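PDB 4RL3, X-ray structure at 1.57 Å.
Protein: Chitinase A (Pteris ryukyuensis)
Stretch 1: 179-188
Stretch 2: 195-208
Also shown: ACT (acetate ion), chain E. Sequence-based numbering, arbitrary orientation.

Stretch 1 179-188: LVNFQFYSYG
Stretch 2 (195-208) QYVSLYNTAASKYG

A strand that runs out into a loop can be held against a helix mainly by side-chain packing, with no direct hydrogen bond between them, and this pair of segments from Chitinase A is a compact example. Stretch 2 enters already helical, phi/psi near -61/-43 through A204 with i to i+4 bonds such as A203 N to L199 O at 3.0 Å; S205 (-61/-23) and K206 (-92/-13) then depart from those angles, and K206 N bonds to A203 O at 3.0 Å and Y207 N to A204 O at 3.1 Å. Stretch 1 crosses it in the reverse sequence sense: V180 lies nearest Y207 (CA to CA 7.3 Å), F182 nearest A203 (CA to CA 7.5 Å) and F184 nearest Y200 (CA to CA 7.8 Å). The contact buries 500 Å². V180, F182, F184, Y196, Y200, A203 and Y207 are buried, so apolar surface is packed here, with the Y196 and Y200 hydroxyls satisfied elsewhere in the structure.

The extended start (L179 -141/142, V180 -112/107) sets up an alternation. V180, chi1 t, points toward stretch 2 and lays CG1 over one face of the Y207 ring, 4.0 Å from Y207 CG; Y207 is m, chi2 -78°, at phi/psi -130/45. N181 (-83/69) makes no contact with stretch 2. F182 (-68/130) points toward it again with chi1 t and chi2 -82°. A203 CB sits 3.6 Å from the centroid of its ring, 6° off the normal, a CH-pi contact in which the small methyl lets the ring lie close to the helix. F182 CD2 also meets Y207 CE2 at 4.1 Å.

Q183 (-85/89) points away, and Q183 O accepts from S186 N at 3.2 Å and S186 OG at 2.7 Å, bracing the 3-10 segment 184-186. That turn presents F184 (-76/-13; chi1 m, chi2 -78°), the most covered residue of stretch 1, at 110 Å². F184 CZ reaches Y200 CD2 at 3.5 Å and A203 CB at 3.8 Å, while F184 CB lies 3.3 Å from Y196 OH. Y196 (chi2 -80°) and Y200 (chi2 -85°) are both t and leave the helix sideways; the Y196 ring meets F184 obliquely, planes at 44°, whereas the Y200 ring is near parallel but slid apart, centroids 5.6 Å from that of F184.

Y185 (-75/-1), chi1 p, points away, and Y185 OH donates to acetate OXT at 2.6 Å. After S186 (-71/-19), the partly exposed Y187 (-86/170), chi1 m and chi2 -62°, returns toward the helix, where L199, m and t, covers one ring face: L199 CD2 is 4.0 Å from the Y187 ring centroid. Here a phenol serves both chemistries, because one water donates to Y187 OH at 2.7 Å and to L199 O at 2.8 Å, bridging the stretches beside the apolar contact.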

# COMPACT_ATOMS: atom_id res chain seq x y z
N LEU A 179 6.11 5.93 4.78
CA LEU A 179 6.60 4.87 3.89
C LEU A 179 6.15 5.11 2.46
O LEU A 179 5.03 5.58 2.22
CB LEU A 179 6.11 3.50 4.35
CG LEU A 179 6.53 3.03 5.74
CD1 LEU A 179 5.70 1.85 6.17
CD2 LEU A 179 8.01 2.69 5.76
N VAL A 180 7.05 4.81 1.52
CA VAL A 180 6.77 4.89 0.10
C VAL A 180 6.77 3.47 -0.44
O VAL A 180 7.82 2.82 -0.56
CB VAL A 180 7.80 5.79 -0.63
CG1 VAL A 180 7.48 5.84 -2.13
CG2 VAL A 180 7.80 7.19 -0.03
N ASN A 181 5.57 2.97 -0.74
CA ASN A 181 5.35 1.65 -1.34
C ASN A 181 5.53 1.76 -2.86
O ASN A 181 4.57 1.65 -3.61
CB ASN A 181 3.93 1.12 -1.06
CG ASN A 181 3.69 0.67 0.38
OD1 ASN A 181 4.48 0.92 1.31
ND2 ASN A 181 2.56 0.04 0.57
N PHE A 182 6.76 2.00 -3.32
CA PHE A 182 6.98 2.16 -4.74
C PHE A 182 6.74 0.81 -5.43
O PHE A 182 7.26 -0.21 -4.99
CB PHE A 182 8.39 2.68 -5.04
CG PHE A 182 8.56 3.11 -6.47
CD1 PHE A 182 8.83 2.16 -7.45
CD2 PHE A 182 8.41 4.43 -6.84
CE1 PHE A 182 8.96 2.53 -8.76
CE2 PHE A 182 8.53 4.80 -8.17
CZ PHE A 182 8.81 3.84 -9.13
N GLN A 183 5.94 0.81 -6.49
CA GLN A 183 5.55 -0.41 -7.17
C GLN A 183 6.59 -0.84 -8.22
O GLN A 183 6.47 -0.51 -9.40
CB GLN A 183 4.20 -0.23 -7.86
CG GLN A 183 3.06 0.11 -6.91
CD GLN A 183 1.74 0.23 -7.65
OE1 GLN A 183 1.50 -0.47 -8.63
NE2 GLN A 183 0.90 1.15 -7.20
N PHE A 184 7.57 -1.63 -7.79
CA PHE A 184 8.65 -2.06 -8.69
C PHE A 184 8.21 -3.15 -9.66
O PHE A 184 8.90 -3.40 -10.66
CB PHE A 184 9.88 -2.48 -7.89
CG PHE A 184 10.60 -1.32 -7.27
CD1 PHE A 184 11.44 -0.52 -8.04
CD2 PHE A 184 10.40 -0.99 -5.94
CE1 PHE A 184 12.09 0.57 -7.47
CE2 PHE A 184 11.06 0.09 -5.37
CZ PHE A 184 11.90 0.88 -6.14
N TYR A 185 7.05 -3.73 -9.40
CA TYR A 185 6.44 -4.70 -10.30
C TYR A 185 5.82 -4.04 -11.53
O TYR A 185 5.28 -4.73 -12.40
CB TYR A 185 5.44 -5.60 -9.56
CG TYR A 185 4.55 -4.90 -8.56
CD1 TYR A 185 4.95 -4.73 -7.24
CD2 TYR A 185 3.30 -4.42 -8.93
CE1 TYR A 185 4.14 -4.09 -6.32
CE2 TYR A 185 2.47 -3.79 -8.02
CZ TYR A 185 2.89 -3.62 -6.72
OH TYR A 185 2.08 -2.99 -5.81
N SER A 186 5.89 -2.70 -11.61
CA SER A 186 5.58 -1.96 -12.84
C SER A 186 6.66 -2.17 -13.92
O SER A 186 6.41 -1.89 -15.09
CB SER A 186 5.45 -0.46 -12.53
OG SER A 186 6.67 0.07 -12.02
N TYR A 187 7.85 -2.63 -13.53
CA TYR A 187 8.94 -2.84 -14.49
C TYR A 187 8.84 -4.22 -15.12
O TYR A 187 8.03 -5.06 -14.71
CB TYR A 187 10.31 -2.60 -13.83
CG TYR A 187 10.47 -1.16 -13.39
CD1 TYR A 187 10.44 -0.12 -14.31
CD2 TYR A 187 10.62 -0.84 -12.05
CE1 TYR A 187 10.56 1.19 -13.91
CE2 TYR A 187 10.75 0.47 -11.63
CZ TYR A 187 10.72 1.49 -12.57
OH TYR A 187 10.84 2.80 -12.16
N GLY A 188 9.65 -4.45 -16.15
CA GLY A 188 9.51 -5.65 -16.97
C GLY A 188 9.94 -6.95 -16.30
O GLY A 188 10.82 -6.97 -15.44
N GLN A 195 19.86 -4.57 -12.68
CA GLN A 195 18.93 -3.55 -13.15
C GLN A 195 17.96 -3.12 -12.05
O GLN A 195 17.65 -1.94 -11.92
CB GLN A 195 18.12 -4.05 -14.34
CG GLN A 195 18.94 -4.15 -15.62
CD GLN A 195 18.12 -4.72 -16.76
OE1 GLN A 195 17.47 -5.76 -16.63
NE2 GLN A 195 18.14 -4.03 -17.89
N TYR A 196 17.49 -4.08 -11.25
CA TYR A 196 16.57 -3.76 -10.17
C TYR A 196 17.21 -2.81 -9.16
O TYR A 196 16.57 -1.86 -8.69
CB TYR A 196 16.10 -5.02 -9.46
CG TYR A 196 14.95 -4.80 -8.49
CD1 TYR A 196 15.18 -4.28 -7.21
CD2 TYR A 196 13.64 -5.11 -8.85
CE1 TYR A 196 14.13 -4.07 -6.33
CE2 TYR A 196 12.58 -4.89 -7.97
CZ TYR A 196 12.84 -4.38 -6.71
OH TYR A 196 11.82 -4.18 -5.82
N VAL A 197 18.46 -3.07 -8.81
CA VAL A 197 19.19 -2.19 -7.91
C VAL A 197 19.25 -0.78 -8.51
O VAL A 197 19.02 0.22 -7.82
CB VAL A 197 20.59 -2.72 -7.58
CG1 VAL A 197 21.40 -1.70 -6.81
CG2 VAL A 197 20.49 -4.01 -6.77
N SER A 198 19.54 -0.68 -9.81
CA SER A 198 19.56 0.62 -10.48
C SER A 198 18.19 1.31 -10.45
O SER A 198 18.08 2.51 -10.17
CB SER A 198 20.05 0.48 -11.92
OG SER A 198 21.39 0.01 -11.98
N LEU A 199 17.14 0.54 -10.73
CA LEU A 199 15.78 1.07 -10.76
C LEU A 199 15.36 1.54 -9.37
O LEU A 199 14.68 2.57 -9.22
CB LEU A 199 14.80 0.01 -11.26
CG LEU A 199 14.97 -0.40 -12.72
CD1 LEU A 199 14.23 -1.70 -12.99
CD2 LEU A 199 14.51 0.70 -13.65
N TYR A 200 15.77 0.79 -8.35
CA TYR A 200 15.51 1.16 -6.97
C TYR A 200 16.20 2.48 -6.63
O TYR A 200 15.60 3.36 -6.01
CB TYR A 200 15.94 0.04 -5.99
CG TYR A 200 15.72 0.50 -4.57
CD1 TYR A 200 16.70 1.25 -3.91
CD2 TYR A 200 14.53 0.25 -3.91
CE1 TYR A 200 16.49 1.71 -2.63
CE2 TYR A 200 14.31 0.71 -2.63
CZ TYR A 200 15.30 1.44 -1.99
OH TYR A 200 15.09 1.95 -0.73
N ASN A 201 17.47 2.63 -7.01
CA ASN A 201 18.18 3.87 -6.76
C ASN A 201 17.51 5.07 -7.42
O ASN A 201 17.38 6.13 -6.83
CB ASN A 201 19.65 3.75 -7.20
CG ASN A 201 20.52 3.14 -6.11
OD1 ASN A 201 21.17 3.87 -5.35
ND2 ASN A 201 20.50 1.81 -5.99
N THR A 202 17.03 4.89 -8.64
CA THR A 202 16.37 5.98 -9.34
C THR A 202 15.08 6.38 -8.64
O THR A 202 14.82 7.57 -8.41
CB THR A 202 16.11 5.61 -10.80
OG1 THR A 202 17.36 5.47 -11.50
CG2 THR A 202 15.27 6.68 -11.49
N ALA A 203 14.25 5.39 -8.31
CA ALA A 203 13.00 5.67 -7.60
C ALA A 203 13.27 6.29 -6.23
O ALA A 203 12.64 7.29 -5.84
CB ALA A 203 12.19 4.40 -7.44
N ALA A 204 14.24 5.75 -5.52
CA ALA A 204 14.58 6.29 -4.21
C ALA A 204 15.00 7.76 -4.30
O ALA A 204 14.64 8.57 -3.44
CB ALA A 204 15.67 5.45 -3.55
N SER A 205 15.73 8.13 -5.36
CA SER A 205 16.18 9.51 -5.54
C SER A 205 15.03 10.52 -5.67
O SER A 205 15.22 11.70 -5.39
CB SER A 205 17.10 9.62 -6.77
OG SER A 205 16.37 9.64 -7.97
N LYS A 206 13.85 10.04 -6.08
CA LYS A 206 12.66 10.88 -6.28
C LYS A 206 11.77 10.97 -5.05
O LYS A 206 10.88 11.83 -5.00
CB LYS A 206 11.82 10.32 -7.43
CG LYS A 206 12.56 10.30 -8.76
CD LYS A 206 11.85 9.46 -9.80
CE LYS A 206 12.61 9.47 -11.12
NZ LYS A 206 11.95 8.62 -12.14
N TYR A 207 12.01 10.11 -4.06
CA TYR A 207 11.15 9.98 -2.88
C TYR A 207 11.97 10.04 -1.59
O TYR A 207 11.79 9.23 -0.66
CB TYR A 207 10.31 8.71 -2.97
CG TYR A 207 9.23 8.85 -4.00
CD1 TYR A 207 8.08 9.57 -3.71
CD2 TYR A 207 9.36 8.30 -5.27
CE1 TYR A 207 7.08 9.73 -4.65
CE2 TYR A 207 8.36 8.45 -6.22
CZ TYR A 207 7.22 9.18 -5.89
OH TYR A 207 6.22 9.35 -6.82
N GLY A 208 12.90 10.99 -1.56
CA GLY A 208 13.59 11.34 -0.33
C GLY A 208 14.93 10.67 -0.10
O GLY A 208 15.57 10.93 0.92
C ACT E . -0.95 -1.54 -6.02
O ACT E . -2.05 -1.14 -6.48
OXT ACT E . -0.29 -2.33 -6.75
CH3 ACT E . -0.46 -1.12 -4.67
O HOH W 1 13.31 3.71 -11.40